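Local coordinates for periplasmic binding protein (Roseiflexus sp. RS-1, PDB 5GJ3), which binds heme in the periplasm, here two molecules at once, and probably hands it to a membrane transporter as part of a bacterial heme-acquisition system, at residues Thr92-Ser97 with Gln102-Phe107; Val145-Leu150 with Gln157-Asn162; Val167-Ala170 with Ile175-Ala178; Asp216-Leu219 with Gly223-Asp226; Asp240-Gly245 with Gly251-Asp256. All blocks are in the same frame, centred on the assembly; numbering follows the deposited sequence.

Interaction 1 of 5, residues Thr92-Ser97 with Gln102-Phe107; sequences TADPPS and QQKIRF. With ZN (zinc ion), chain D.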
# COMPACT_ATOMS: atom_id res chain seq x y z
N THR A 92 4.24 -11.09 -11.01
CA THR A 92 5.18 -11.33 -9.93
C THR A 92 4.51 -11.53 -8.55
O THR A 92 3.35 -11.17 -8.32
CB THR A 92 6.17 -10.15 -9.85
OG1 THR A 92 7.31 -10.55 -9.08
CG2 THR A 92 5.50 -8.90 -9.23
N ALA A 93 5.25 -12.10 -7.60
CA ALA A 93 4.75 -12.23 -6.21
C ALA A 93 4.65 -10.86 -5.57
O ALA A 93 5.38 -9.92 -5.95
CB ALA A 93 5.68 -13.12 -5.37
N ASP A 94 3.79 -10.73 -4.58
CA ASP A 94 3.76 -9.49 -3.77
C ASP A 94 3.52 -9.82 -2.30
O ASP A 94 2.44 -9.51 -1.81
CB ASP A 94 2.64 -8.57 -4.29
CG ASP A 94 2.68 -7.15 -3.67
OD1 ASP A 94 3.68 -6.75 -2.98
OD2 ASP A 94 1.67 -6.44 -3.90
N PRO A 95 4.48 -10.49 -1.63
CA PRO A 95 4.38 -10.89 -0.22
C PRO A 95 4.28 -9.65 0.73
O PRO A 95 4.73 -8.56 0.37
CB PRO A 95 5.70 -11.65 0.00
CG PRO A 95 6.67 -10.96 -0.95
CD PRO A 95 5.80 -10.83 -2.18
N PRO A 96 3.69 -9.83 1.93
CA PRO A 96 3.73 -8.81 3.00
C PRO A 96 5.11 -8.80 3.68
O PRO A 96 5.28 -9.36 4.76
CB PRO A 96 2.62 -9.28 3.95
CG PRO A 96 2.64 -10.78 3.78
CD PRO A 96 2.88 -11.00 2.31
N SER A 97 6.09 -8.13 3.06
CA SER A 97 7.48 -8.22 3.44
C SER A 97 8.18 -6.91 3.01
O SER A 97 7.82 -6.33 1.95
CB SER A 97 8.07 -9.39 2.66
OG SER A 97 9.47 -9.28 2.56
N GLN A 102 11.90 -4.17 -3.48
CA GLN A 102 13.06 -4.55 -4.31
C GLN A 102 12.72 -5.67 -5.35
O GLN A 102 13.14 -5.64 -6.51
CB GLN A 102 14.21 -4.93 -3.35
CG GLN A 102 15.25 -5.92 -3.82
CD GLN A 102 14.82 -7.40 -3.83
OE1 GLN A 102 15.00 -8.07 -4.86
NE2 GLN A 102 14.29 -7.91 -2.71
N GLN A 103 11.99 -6.68 -4.90
CA GLN A 103 11.60 -7.76 -5.79
C GLN A 103 10.70 -7.25 -6.94
O GLN A 103 10.91 -7.60 -8.09
CB GLN A 103 10.87 -8.79 -4.95
CG GLN A 103 10.76 -10.17 -5.52
CD GLN A 103 10.05 -11.03 -4.49
OE1 GLN A 103 8.95 -11.53 -4.73
NE2 GLN A 103 10.63 -11.09 -3.28
N LYS A 104 9.72 -6.40 -6.64
CA LYS A 104 8.82 -5.90 -7.69
C LYS A 104 9.56 -4.96 -8.65
O LYS A 104 9.29 -4.94 -9.90
CB LYS A 104 7.59 -5.21 -7.08
CG LYS A 104 6.63 -6.22 -6.41
CD LYS A 104 5.38 -5.52 -5.84
CE LYS A 104 5.64 -4.66 -4.64
NZ LYS A 104 4.37 -4.11 -3.98
N ILE A 105 10.48 -4.19 -8.08
CA ILE A 105 11.29 -3.27 -8.91
C ILE A 105 12.14 -4.04 -9.91
O ILE A 105 12.11 -3.71 -11.11
CB ILE A 105 12.14 -2.29 -8.06
CG1 ILE A 105 11.23 -1.25 -7.38
CG2 ILE A 105 13.21 -1.59 -8.92
CD1 ILE A 105 11.90 -0.64 -6.17
N ARG A 106 12.85 -5.08 -9.43
CA ARG A 106 13.65 -5.93 -10.35
C ARG A 106 12.81 -6.64 -11.41
O ARG A 106 13.24 -6.78 -12.59
CB ARG A 106 14.51 -6.95 -9.57
CG ARG A 106 15.53 -6.25 -8.66
CD ARG A 106 16.42 -7.25 -7.89
NE ARG A 106 17.64 -6.55 -7.53
CZ ARG A 106 18.03 -6.24 -6.29
NH1 ARG A 106 17.32 -6.62 -5.22
NH2 ARG A 106 19.18 -5.58 -6.10
N PHE A 107 11.60 -7.08 -11.01
CA PHE A 107 10.68 -7.75 -11.94
C PHE A 107 10.26 -6.81 -13.10
O PHE A 107 10.35 -7.18 -14.28
CB PHE A 107 9.47 -8.27 -11.17
CG PHE A 107 8.22 -8.45 -12.00
CD1 PHE A 107 8.07 -9.57 -12.83
CD2 PHE A 107 7.15 -7.54 -11.87
CE1 PHE A 107 6.86 -9.78 -13.56
CE2 PHE A 107 5.95 -7.74 -12.56
CZ PHE A 107 5.79 -8.88 -13.43
ZN ZN D . 0.94 -5.38 -5.49
O HOH W 1 7.93 -9.61 -6.43
O HOH W 2 -0.97 -5.25 -5.81
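With CG of Phe107 anti to its own N (chi1 155°), the phenylalanine ring is brought under Thr92 CB, which lies 3.3 Å from the centroid of Phe107 in a CH-pi contact. Thr92 OG1 is likewise anti to N (chi1 -163°), which turns CG2 over the same face toward the CD2 side, at 3.4 Å from Phe107 CD2. The contact is a strand-to-helix connection of the periplasmic-binding-protein lobe: strand 89-92, an outermost strand of the four-stranded parallel sheet, runs into a loop that passes along helix 100-111. One turn before Phe107, the Lys104 chain runs past the backbone O of Ala93 and bends at its third torsion (-70°), reaching the carboxylate of Asp94. There NZ of Lys104 forms a salt bridge with OD1 of Asp94 at 2.9 Å, coming from above the carboxylate plane. The ammonium also bonds Asp14 and the carbonyl of Gly245. Asp94 thus divides its oxygens, OD2 binding zinc at 2.0 Å beside Asp14, Asp70 and a water, so the lysine probably offsets part of the negative charge crowded there. Near the threonine, one water accepts from Thr92 OG1 and donates to Ala93 O and, at 2.8 Å, to Gln103 OE1.

Interaction 2 of 5, residues Val145-Leu150 with Gln157-Asn162; sequences VLFLYL and QVAGRN. With HEM (protoporphyrin IX containing Fe), chain C.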
# COMPACT_ATOMS: atom_id res chain seq x y z
N VAL A 145 -0.33 0.62 18.30
CA VAL A 145 -0.87 1.28 17.09
C VAL A 145 -2.05 0.42 16.56
O VAL A 145 -1.90 -0.79 16.42
CB VAL A 145 0.23 1.43 16.00
CG1 VAL A 145 -0.33 2.11 14.77
CG2 VAL A 145 1.43 2.25 16.52
N LEU A 146 -3.20 1.03 16.28
CA LEU A 146 -4.29 0.26 15.68
C LEU A 146 -4.60 0.79 14.27
O LEU A 146 -4.90 1.98 14.10
CB LEU A 146 -5.53 0.34 16.56
CG LEU A 146 -6.68 -0.57 16.21
CD1 LEU A 146 -6.34 -2.06 16.44
CD2 LEU A 146 -7.92 -0.12 17.02
N PHE A 147 -4.50 -0.07 13.26
CA PHE A 147 -4.93 0.32 11.92
C PHE A 147 -6.41 -0.01 11.69
O PHE A 147 -6.83 -1.17 11.89
CB PHE A 147 -4.09 -0.41 10.85
CG PHE A 147 -4.53 -0.08 9.45
CD1 PHE A 147 -4.08 1.07 8.83
CD2 PHE A 147 -5.44 -0.90 8.77
CE1 PHE A 147 -4.52 1.39 7.54
CE2 PHE A 147 -5.88 -0.59 7.49
CZ PHE A 147 -5.40 0.55 6.87
N LEU A 148 -7.19 0.97 11.25
CA LEU A 148 -8.63 0.76 10.98
C LEU A 148 -8.85 0.97 9.50
O LEU A 148 -8.44 2.00 8.92
CB LEU A 148 -9.52 1.78 11.71
CG LEU A 148 -9.40 1.71 13.24
CD1 LEU A 148 -10.18 2.80 13.93
CD2 LEU A 148 -9.86 0.34 13.74
N TYR A 149 -9.41 -0.04 8.89
CA TYR A 149 -9.95 0.08 7.56
C TYR A 149 -11.42 0.56 7.74
O TYR A 149 -12.20 -0.09 8.44
CB TYR A 149 -9.88 -1.27 6.88
CG TYR A 149 -10.58 -1.25 5.54
CD1 TYR A 149 -9.94 -0.73 4.41
CD2 TYR A 149 -11.93 -1.70 5.41
CE1 TYR A 149 -10.59 -0.68 3.16
CE2 TYR A 149 -12.59 -1.65 4.17
CZ TYR A 149 -11.92 -1.16 3.04
OH TYR A 149 -12.55 -1.11 1.78
N LEU A 150 -11.78 1.68 7.11
CA LEU A 150 -13.09 2.32 7.29
C LEU A 150 -13.76 2.58 5.95
O LEU A 150 -13.12 2.98 4.99
CB LEU A 150 -12.95 3.68 7.99
CG LEU A 150 -12.19 3.71 9.32
CD1 LEU A 150 -11.88 5.16 9.70
CD2 LEU A 150 -13.01 3.00 10.39
N GLN A 157 -12.96 -2.28 10.21
CA GLN A 157 -12.14 -3.48 10.26
C GLN A 157 -10.74 -3.11 10.77
O GLN A 157 -10.25 -2.01 10.55
CB GLN A 157 -12.03 -4.14 8.88
CG GLN A 157 -13.37 -4.52 8.24
CD GLN A 157 -13.86 -5.89 8.67
OE1 GLN A 157 -14.98 -6.03 9.15
NE2 GLN A 157 -13.02 -6.90 8.51
N VAL A 158 -10.12 -4.07 11.44
CA VAL A 158 -8.84 -3.87 12.08
C VAL A 158 -7.91 -4.84 11.36
O VAL A 158 -8.34 -5.95 11.02
CB VAL A 158 -8.95 -4.26 13.59
CG1 VAL A 158 -7.58 -4.48 14.19
CG2 VAL A 158 -9.71 -3.21 14.36
N ALA A 159 -6.66 -4.45 11.14
CA ALA A 159 -5.66 -5.34 10.51
C ALA A 159 -4.68 -5.94 11.53
O ALA A 159 -4.01 -5.21 12.30
CB ALA A 159 -4.89 -4.57 9.43
N GLY A 160 -4.56 -7.26 11.52
CA GLY A 160 -3.63 -7.94 12.39
C GLY A 160 -2.44 -8.44 11.58
O GLY A 160 -2.00 -7.77 10.62
N ARG A 161 -1.92 -9.59 11.98
CA ARG A 161 -0.70 -10.16 11.38
C ARG A 161 -0.95 -10.70 9.97
O ARG A 161 -2.13 -10.85 9.54
CB ARG A 161 -0.02 -11.18 12.30
CG ARG A 161 0.48 -10.51 13.57
CD ARG A 161 1.63 -11.22 14.28
NE ARG A 161 1.73 -10.79 15.68
CZ ARG A 161 2.50 -11.36 16.62
NH1 ARG A 161 3.28 -12.39 16.32
NH2 ARG A 161 2.49 -10.89 17.86
N ASN A 162 0.15 -10.96 9.25
CA ASN A 162 0.12 -11.31 7.84
C ASN A 162 -0.55 -10.24 6.92
O ASN A 162 -1.30 -10.57 6.01
CB ASN A 162 -0.50 -12.72 7.62
CG ASN A 162 -0.09 -13.33 6.30
OD1 ASN A 162 1.10 -13.39 5.98
ND2 ASN A 162 -1.07 -13.77 5.50
CHA HEM C . -14.14 0.20 -1.63
CHB HEM C . -9.43 0.48 -0.44
CHC HEM C . -9.54 -4.01 1.52
CHD HEM C . -14.18 -4.36 0.09
C1A HEM C . -12.84 0.62 -1.49
C2A HEM C . -12.33 1.82 -2.06
C3A HEM C . -11.01 1.88 -1.73
C4A HEM C . -10.70 0.73 -0.96
CMA HEM C . -10.02 3.00 -2.08
CAA HEM C . -13.12 2.82 -2.90
CBA HEM C . -13.46 4.12 -2.14
CGA HEM C . -14.55 3.96 -1.11
O1A HEM C . -14.89 2.85 -0.65
O2A HEM C . -15.13 4.96 -0.64
C1B HEM C . -9.06 -0.73 0.18
C2B HEM C . -7.73 -0.99 0.65
C3B HEM C . -7.73 -2.24 1.18
C4B HEM C . -9.13 -2.76 1.05
CMB HEM C . -6.56 -0.04 0.54
CAB HEM C . -6.60 -2.97 1.79
CBB HEM C . -6.34 -2.75 3.06
C1C HEM C . -10.83 -4.53 1.27
C2C HEM C . -11.21 -5.87 1.49
C3C HEM C . -12.56 -5.97 1.09
C4C HEM C . -12.95 -4.68 0.62
CMC HEM C . -10.31 -6.92 2.09
CAC HEM C . -13.49 -7.14 1.11
CBC HEM C . -13.34 -8.22 1.86
C1D HEM C . -14.48 -3.13 -0.52
C2D HEM C . -15.82 -2.88 -1.11
C3D HEM C . -15.82 -1.60 -1.59
C4D HEM C . -14.47 -1.10 -1.27
CMD HEM C . -16.94 -3.90 -1.17
CAD HEM C . -16.94 -0.84 -2.30
CBD HEM C . -16.96 -0.97 -3.84
CGD HEM C . -18.01 -0.03 -4.44
O1D HEM C . -18.15 0.18 -5.68
O2D HEM C . -18.80 0.59 -3.69
NA HEM C . -11.83 -0.06 -0.80
NB HEM C . -9.85 -1.76 0.50
NC HEM C . -11.89 -3.82 0.74
ND HEM C . -13.74 -2.01 -0.55
FE HEM C . -11.90 -1.88 -0.01
O HOH W 3 -4.00 -2.75 13.67
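A beta hairpin carries the heme ligand Tyr149, and the pairing of strand 144-151 with strand 155-159 fixes the backbone from which that tyrosine projects. Tyr149 and Gln157 form an antiparallel hydrogen-bonded pair: Tyr149 N donates to Gln157 O at 2.7 Å, and Gln157 N returns a bond of 2.9 Å to Tyr149 O. Leu148 and Val158 form the neighbouring non-hydrogen-bonded pair. Beyond it the strands separate, since Ala159 N reaches Phe147 O only through a weak bond of 3.4 Å, and a water then spans Phe147 N and Ala159 O. The hairpin belongs to a mixed sheet whose two faces are differently used. On one face Val158 spreads its methyls between two leucines, CG1 meeting Leu146 CD1 at 3.5 Å and CG2 meeting Leu148 CD2 at 3.6 Å. On the other, Ala159 CB rests obliquely against the Phe147 ring, while Tyr149 and Gln157 touch through their CB atoms and both pack on Phe186. With CG anti to N (chi1 174°), the Tyr149 ring reaches out toward one of the two hemes, whose iron its OH binds at 2.1 Å. The phenolic oxygen also has a weak hydrogen bond from Arg151, which may help to stabilise negative charge on the bound oxygen; Tyr149 CE1 lies 3.0 Å from the heme nitrogen NB.

Interaction 3 of 5, residues Val167-Ala170 with Ile175-Ala178; sequences VMIA and INAA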
# COMPACT_ATOMS: atom_id res chain seq x y z
N VAL A 167 3.49 -5.20 8.86
CA VAL A 167 4.92 -5.07 8.57
C VAL A 167 5.39 -3.61 8.66
O VAL A 167 6.47 -3.31 9.20
CB VAL A 167 5.27 -5.70 7.18
CG1 VAL A 167 6.71 -5.40 6.80
CG2 VAL A 167 5.05 -7.20 7.20
N MET A 168 4.60 -2.68 8.12
CA MET A 168 4.97 -1.26 8.21
C MET A 168 5.01 -0.75 9.69
O MET A 168 5.91 -0.03 10.08
CB MET A 168 4.04 -0.39 7.37
CG MET A 168 3.95 -0.79 5.89
SD MET A 168 5.47 -0.27 5.06
CE MET A 168 5.19 1.52 4.91
N ILE A 169 3.99 -1.11 10.48
CA ILE A 169 3.95 -0.68 11.89
C ILE A 169 5.20 -1.16 12.62
O ILE A 169 5.85 -0.38 13.30
CB ILE A 169 2.67 -1.17 12.59
CG1 ILE A 169 1.46 -0.37 12.03
CG2 ILE A 169 2.77 -0.86 14.12
CD1 ILE A 169 0.12 -0.95 12.42
N ALA A 170 5.53 -2.45 12.47
CA ALA A 170 6.67 -3.05 13.22
C ALA A 170 7.99 -2.44 12.80
O ALA A 170 8.77 -2.03 13.64
CB ALA A 170 6.72 -4.57 13.07
N ILE A 175 3.94 -1.02 17.96
CA ILE A 175 3.40 -2.35 18.24
C ILE A 175 2.03 -2.38 17.58
O ILE A 175 1.21 -1.44 17.78
CB ILE A 175 3.21 -2.60 19.77
CG1 ILE A 175 4.52 -2.40 20.54
CG2 ILE A 175 2.56 -3.95 20.04
CD1 ILE A 175 5.63 -3.35 20.11
N ASN A 176 1.75 -3.44 16.81
CA ASN A 176 0.43 -3.61 16.22
C ASN A 176 -0.49 -4.14 17.34
O ASN A 176 -0.38 -5.31 17.72
CB ASN A 176 0.43 -4.52 14.97
CG ASN A 176 -0.97 -4.61 14.31
OD1 ASN A 176 -1.96 -4.06 14.84
ND2 ASN A 176 -1.04 -5.21 13.09
N ALA A 177 -1.32 -3.25 17.87
CA ALA A 177 -2.28 -3.56 18.95
C ALA A 177 -3.38 -4.57 18.56
O ALA A 177 -4.06 -5.12 19.44
CB ALA A 177 -2.92 -2.28 19.51
N ALA A 178 -3.56 -4.86 17.27
CA ALA A 178 -4.56 -5.87 16.87
C ALA A 178 -4.20 -7.27 17.39
O ALA A 178 -5.09 -8.08 17.58
CB ALA A 178 -4.72 -5.92 15.36
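Ile169 meets the backbone between Ile175 and Asn176, and this one side chain makes nearly all of the contact. Its CG2 methyl, anti to the backbone N, lies against the peptide link, 3.9 Å from Ile175 C and equally 3.9 Å from Asn176 N. The other branch extends alongside the asparagine, bringing CD1 of Ile169 to 4.3 Å from CG of Asn176. This inner side is buried, and Ile169 also packs on Val145 of the adjoining strand. Helix 164-171 thus lies against the mixed sheet at the point where the chain turns back into the short strand 175-176, parallel to strand 144-151. Toward the outside the fit is looser: Ala170 is exposed, and the Ile175 side chain leaves its backbone away from the helix and packs on Pro142 and His144, near a bound zinc ion. Asn176 forms an Asx turn, its OD1 accepting from Ala178 N at 3.0 Å, with the donor 47° out of the carbonyl plane. Its ND2 bonds Asp166 of the same helix and the carbonyl of Ala159, which leaves the amide little freedom to rotate and ties the turn both to the helix and to the hairpin strand 155-159.

Interaction 4 of 5, residues Asp216-Leu219 with Gly223-Asp226; sequences DGLL and GLAD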
# COMPACT_ATOMS: atom_id res chain seq x y z
N ASP A 216 -13.41 14.37 13.81
CA ASP A 216 -14.65 14.54 14.57
C ASP A 216 -15.60 13.35 14.40
O ASP A 216 -16.06 12.79 15.40
CB ASP A 216 -15.32 15.88 14.26
CG ASP A 216 -14.55 17.07 14.86
OD1 ASP A 216 -13.69 16.88 15.74
OD2 ASP A 216 -14.84 18.21 14.45
N GLY A 217 -15.85 12.91 13.17
CA GLY A 217 -16.67 11.70 13.00
C GLY A 217 -16.02 10.42 13.55
O GLY A 217 -16.67 9.61 14.21
N LEU A 218 -14.73 10.22 13.27
CA LEU A 218 -14.05 8.98 13.72
C LEU A 218 -14.22 8.78 15.24
O LEU A 218 -14.52 7.70 15.72
CB LEU A 218 -12.54 9.04 13.35
CG LEU A 218 -11.62 7.92 13.87
CD1 LEU A 218 -11.98 6.65 13.13
CD2 LEU A 218 -10.14 8.22 13.66
N LEU A 219 -14.03 9.85 15.98
CA LEU A 219 -14.08 9.77 17.44
C LEU A 219 -15.49 9.67 18.00
O LEU A 219 -15.66 9.53 19.23
CB LEU A 219 -13.32 10.95 18.08
CG LEU A 219 -11.84 10.86 17.66
CD1 LEU A 219 -11.02 11.93 18.35
CD2 LEU A 219 -11.31 9.45 17.95
N GLY A 223 -16.23 3.92 21.78
CA GLY A 223 -14.97 3.42 22.33
C GLY A 223 -13.73 4.19 21.90
O GLY A 223 -12.78 4.32 22.69
N LEU A 224 -13.72 4.75 20.69
CA LEU A 224 -12.49 5.40 20.19
C LEU A 224 -12.12 6.71 20.86
O LEU A 224 -10.93 6.94 21.08
CB LEU A 224 -12.46 5.59 18.66
CG LEU A 224 -12.64 4.34 17.85
CD1 LEU A 224 -12.52 4.68 16.37
CD2 LEU A 224 -11.59 3.34 18.27
N ALA A 225 -13.10 7.57 21.19
CA ALA A 225 -12.75 8.86 21.84
C ALA A 225 -11.98 8.68 23.16
O ALA A 225 -11.19 9.54 23.54
CB ALA A 225 -13.98 9.74 22.07
N ASP A 226 -12.20 7.56 23.84
CA ASP A 226 -11.64 7.38 25.18
C ASP A 226 -10.36 6.51 25.20
O ASP A 226 -9.77 6.35 26.26
CB ASP A 226 -12.70 6.88 26.18
CG ASP A 226 -13.71 7.99 26.59
OD1 ASP A 226 -13.50 9.18 26.27
OD2 ASP A 226 -14.74 7.67 27.23
O HOH W 4 -15.84 7.45 20.86
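Apolar contacts come first: Leu218 and Leu224 meet through their CD1 methyls at 3.8 Å, the two side chains crossing at about a right angle. Leu218 CG is anti to N (chi1 173°), whereas Leu224 CG is anti to its carbonyl carbon (chi1 -57°), and the branches converge on the buried side. Leu219 adds a second layer, with CD2 at 4.1 Å from Leu224 CB and its own CB at 4.2 Å from Ala225 CB. Contacts of methyls with the backbone follow. Leu224 CD1 sits 3.7 Å from Leu218 O, and Ala225 CB comes to 3.3 Å from Leu219 O, so the carbonyls at the helix end are partly covered by hydrocarbon. The polar link is a single water, which donates to Leu219 O at 2.6 Å and accepts from Ala225 N at 2.8 Å. It bridges two backbone groups that do not bond each other directly. On the sheet side, Leu218 packs on Leu150 and Leu224 on Leu148, both of strand 144-151. The arrangement is a loop connection between two helices, in which the chain leaving helix 214-218 folds back over its last turn before helix 228-232, with leucines turned to the central sheet of the lobe.

Interaction 5 of 5, residues Asp240-Gly245 with Gly251-Asp256; sequences DLYLLG and GQALTD. With ZN (zinc ion), chain G; HEM (protoporphyrin IX containing Fe), chain B.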
# COMPACT_ATOMS: atom_id res chain seq x y z
N ASP A 240 -3.72 5.42 0.77
CA ASP A 240 -3.59 3.96 0.67
C ASP A 240 -2.41 3.39 -0.14
O ASP A 240 -1.71 2.50 0.34
CB ASP A 240 -4.88 3.27 0.19
CG ASP A 240 -5.55 3.99 -0.99
OD1 ASP A 240 -4.85 4.65 -1.79
OD2 ASP A 240 -6.79 3.90 -1.12
N LEU A 241 -2.19 3.88 -1.37
CA LEU A 241 -1.09 3.33 -2.16
C LEU A 241 0.28 3.65 -1.46
O LEU A 241 1.20 2.84 -1.46
CB LEU A 241 -1.14 3.87 -3.61
CG LEU A 241 -0.19 3.28 -4.67
CD1 LEU A 241 -0.22 1.74 -4.74
CD2 LEU A 241 -0.48 3.88 -6.04
N TYR A 242 0.38 4.83 -0.89
CA TYR A 242 1.59 5.27 -0.21
C TYR A 242 1.88 4.41 1.00
O TYR A 242 2.99 3.93 1.18
CB TYR A 242 1.39 6.70 0.24
CG TYR A 242 2.58 7.36 0.93
CD1 TYR A 242 3.82 7.48 0.28
CD2 TYR A 242 2.45 7.90 2.21
CE1 TYR A 242 4.89 8.12 0.90
CE2 TYR A 242 3.51 8.57 2.84
CZ TYR A 242 4.73 8.67 2.18
OH TYR A 242 5.79 9.29 2.77
N LEU A 243 0.89 4.23 1.87
CA LEU A 243 1.11 3.40 3.06
C LEU A 243 1.29 1.90 2.76
O LEU A 243 2.17 1.25 3.34
CB LEU A 243 -0.03 3.58 4.05
CG LEU A 243 -0.02 2.68 5.29
CD1 LEU A 243 1.17 2.98 6.20
CD2 LEU A 243 -1.34 2.83 6.05
N LEU A 244 0.48 1.36 1.86
CA LEU A 244 0.30 -0.08 1.71
C LEU A 244 0.82 -0.71 0.41
O LEU A 244 0.91 -1.95 0.31
CB LEU A 244 -1.19 -0.42 1.87
CG LEU A 244 -1.81 -0.05 3.22
CD1 LEU A 244 -3.30 -0.36 3.11
CD2 LEU A 244 -1.19 -0.88 4.34
N GLY A 245 1.20 0.12 -0.56
CA GLY A 245 1.78 -0.35 -1.85
C GLY A 245 3.08 -1.15 -1.86
O GLY A 245 3.32 -1.94 -2.81
N GLY A 251 10.18 3.44 1.95
CA GLY A 251 11.06 4.11 2.86
C GLY A 251 10.52 5.47 3.29
O GLY A 251 10.68 5.86 4.43
N GLN A 252 9.89 6.20 2.39
CA GLN A 252 9.34 7.51 2.75
C GLN A 252 8.16 7.31 3.70
O GLN A 252 8.00 8.04 4.64
CB GLN A 252 8.91 8.26 1.48
CG GLN A 252 10.09 8.62 0.57
CD GLN A 252 9.64 8.91 -0.85
OE1 GLN A 252 8.52 9.39 -1.07
NE2 GLN A 252 10.46 8.57 -1.82
N ALA A 253 7.33 6.30 3.45
CA ALA A 253 6.16 6.08 4.32
C ALA A 253 6.59 5.60 5.71
O ALA A 253 6.03 6.05 6.72
CB ALA A 253 5.14 5.11 3.68
N LEU A 254 7.60 4.72 5.77
CA LEU A 254 8.19 4.28 7.05
C LEU A 254 8.73 5.43 7.87
O LEU A 254 8.57 5.42 9.09
CB LEU A 254 9.31 3.26 6.86
CG LEU A 254 8.87 1.85 6.64
CD1 LEU A 254 10.14 0.99 6.40
CD2 LEU A 254 8.02 1.32 7.82
N THR A 255 9.33 6.42 7.21
CA THR A 255 9.94 7.57 7.88
C THR A 255 8.78 8.39 8.50
O THR A 255 8.87 8.83 9.64
CB THR A 255 10.76 8.46 6.87
OG1 THR A 255 11.90 7.74 6.36
CG2 THR A 255 11.20 9.78 7.46
N ASP A 256 7.71 8.61 7.73
CA ASP A 256 6.58 9.38 8.29
C ASP A 256 6.01 8.63 9.51
O ASP A 256 5.72 9.29 10.52
CB ASP A 256 5.47 9.62 7.26
CG ASP A 256 5.91 10.51 6.12
OD1 ASP A 256 6.96 11.19 6.23
OD2 ASP A 256 5.21 10.53 5.07
ZN ZN G . 7.81 12.39 4.81
CHA HEM B . -11.77 -2.53 -3.78
CHB HEM B . -7.71 0.15 -3.89
CHC HEM B . -5.58 -3.51 -1.45
CHD HEM B . -9.51 -6.33 -1.87
C1A HEM B . -10.87 -1.51 -3.97
C2A HEM B . -11.19 -0.33 -4.68
C3A HEM B . -10.07 0.45 -4.75
C4A HEM B . -9.04 -0.26 -4.06
CMA HEM B . -9.95 1.81 -5.45
CAA HEM B . -12.56 -0.04 -5.27
CBA HEM B . -12.67 -0.91 -6.55
CGA HEM B . -14.09 -1.14 -7.02
O1A HEM B . -15.03 -0.93 -6.25
O2A HEM B . -14.36 -1.58 -8.17
C1B HEM B . -6.77 -0.62 -3.18
C2B HEM B . -5.43 -0.19 -2.85
C3B HEM B . -4.84 -1.21 -2.14
C4B HEM B . -5.85 -2.29 -2.07
CMB HEM B . -4.81 1.15 -3.17
CAB HEM B . -3.48 -1.32 -1.56
CBB HEM B . -2.46 -0.60 -2.06
C1C HEM B . -6.44 -4.57 -1.29
C2C HEM B . -6.20 -5.71 -0.49
C3C HEM B . -7.34 -6.53 -0.61
C4C HEM B . -8.27 -5.84 -1.47
CMC HEM B . -4.92 -5.95 0.30
CAC HEM B . -7.60 -7.86 0.00
CBC HEM B . -6.77 -8.43 0.88
C1D HEM B . -10.44 -5.44 -2.40
C2D HEM B . -11.83 -5.88 -2.63
C3D HEM B . -12.47 -4.84 -3.16
C4D HEM B . -11.45 -3.77 -3.25
CMD HEM B . -12.43 -7.25 -2.30
CAD HEM B . -13.92 -4.78 -3.60
CBD HEM B . -13.87 -4.86 -5.18
CGD HEM B . -13.85 -6.26 -5.78
O1D HEM B . -14.29 -7.24 -5.14
O2D HEM B . -13.45 -6.49 -6.96
NA HEM B . -9.55 -1.50 -3.66
NB HEM B . -6.93 -1.87 -2.75
NC HEM B . -7.67 -4.67 -1.89
ND HEM B . -10.22 -4.16 -2.84
FE HEM B . -8.63 -3.06 -2.82
O HOH W 5 6.72 11.44 0.31
O HOH W 6 8.81 10.73 4.22
O HOH W 7 6.00 12.88 3.85
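Asp256 OD2 accepts from the Tyr242 hydroxyl at 2.7 Å and from a water at 2.8 Å. The phenol comes from above the carboxylate plane, 52° out of it, whereas OD2 itself lies at the edge of the tyrosine ring, near the ring plane. The other oxygen, Asp256 OD1, binds a zinc ion at 2.0 Å, and two waters on that metal return to the protein, one to Asp256 OD2 and one to Gln252 O. Tyr242 gets there by having CG anti to N (chi1 -178°), which carries its ring to Ala253 and Asp256 of helix 250-267. Ala253 CB sits over the centre of one ring face, 3.9 Å from the Tyr242 centroid, a CH-pi contact. The short segments 240-244 and 251-256 cross nearly perpendicularly, at -87°, and Leu243 CA lies 4.4 Å from Ala253 CB. From the shorter helix, Asp240 and Leu244 touch heme, with Asp240 CG 3.7 Å from methyl CMB of one porphyrin. This part of the fold therefore joins the heme cleft to the long C-terminal helix. Since one carboxylate serves both metal and phenol, the zinc probably keeps Asp256 ionised and lowers the basicity of OD2, while the hydroxyl bond helps hold the carboxylate in its orientation.

How the interactions relate
The five contacts follow one another along the chain without interleaving. Interaction 1 flanks the four-stranded parallel sheet, while interactions 2, 3 and 4 gather round the mixed sheet of the other lobe; interactions 1 and 4 lie on opposite sides of the chain's centre, their centres about 37 Å apart. Interactions 2 and 3, with centres about 9 Å apart, share neighbouring strands 144-151 and 175-176, and interaction 4 packs leucines on strand 144-151. Interaction 5 lies nearest the chain's centre and touches three others, through Lys104 to Gly245, Phe147 to Leu243, and Met168 to Ala253. It thus links both lobes beneath the cleft where the two hemes bind.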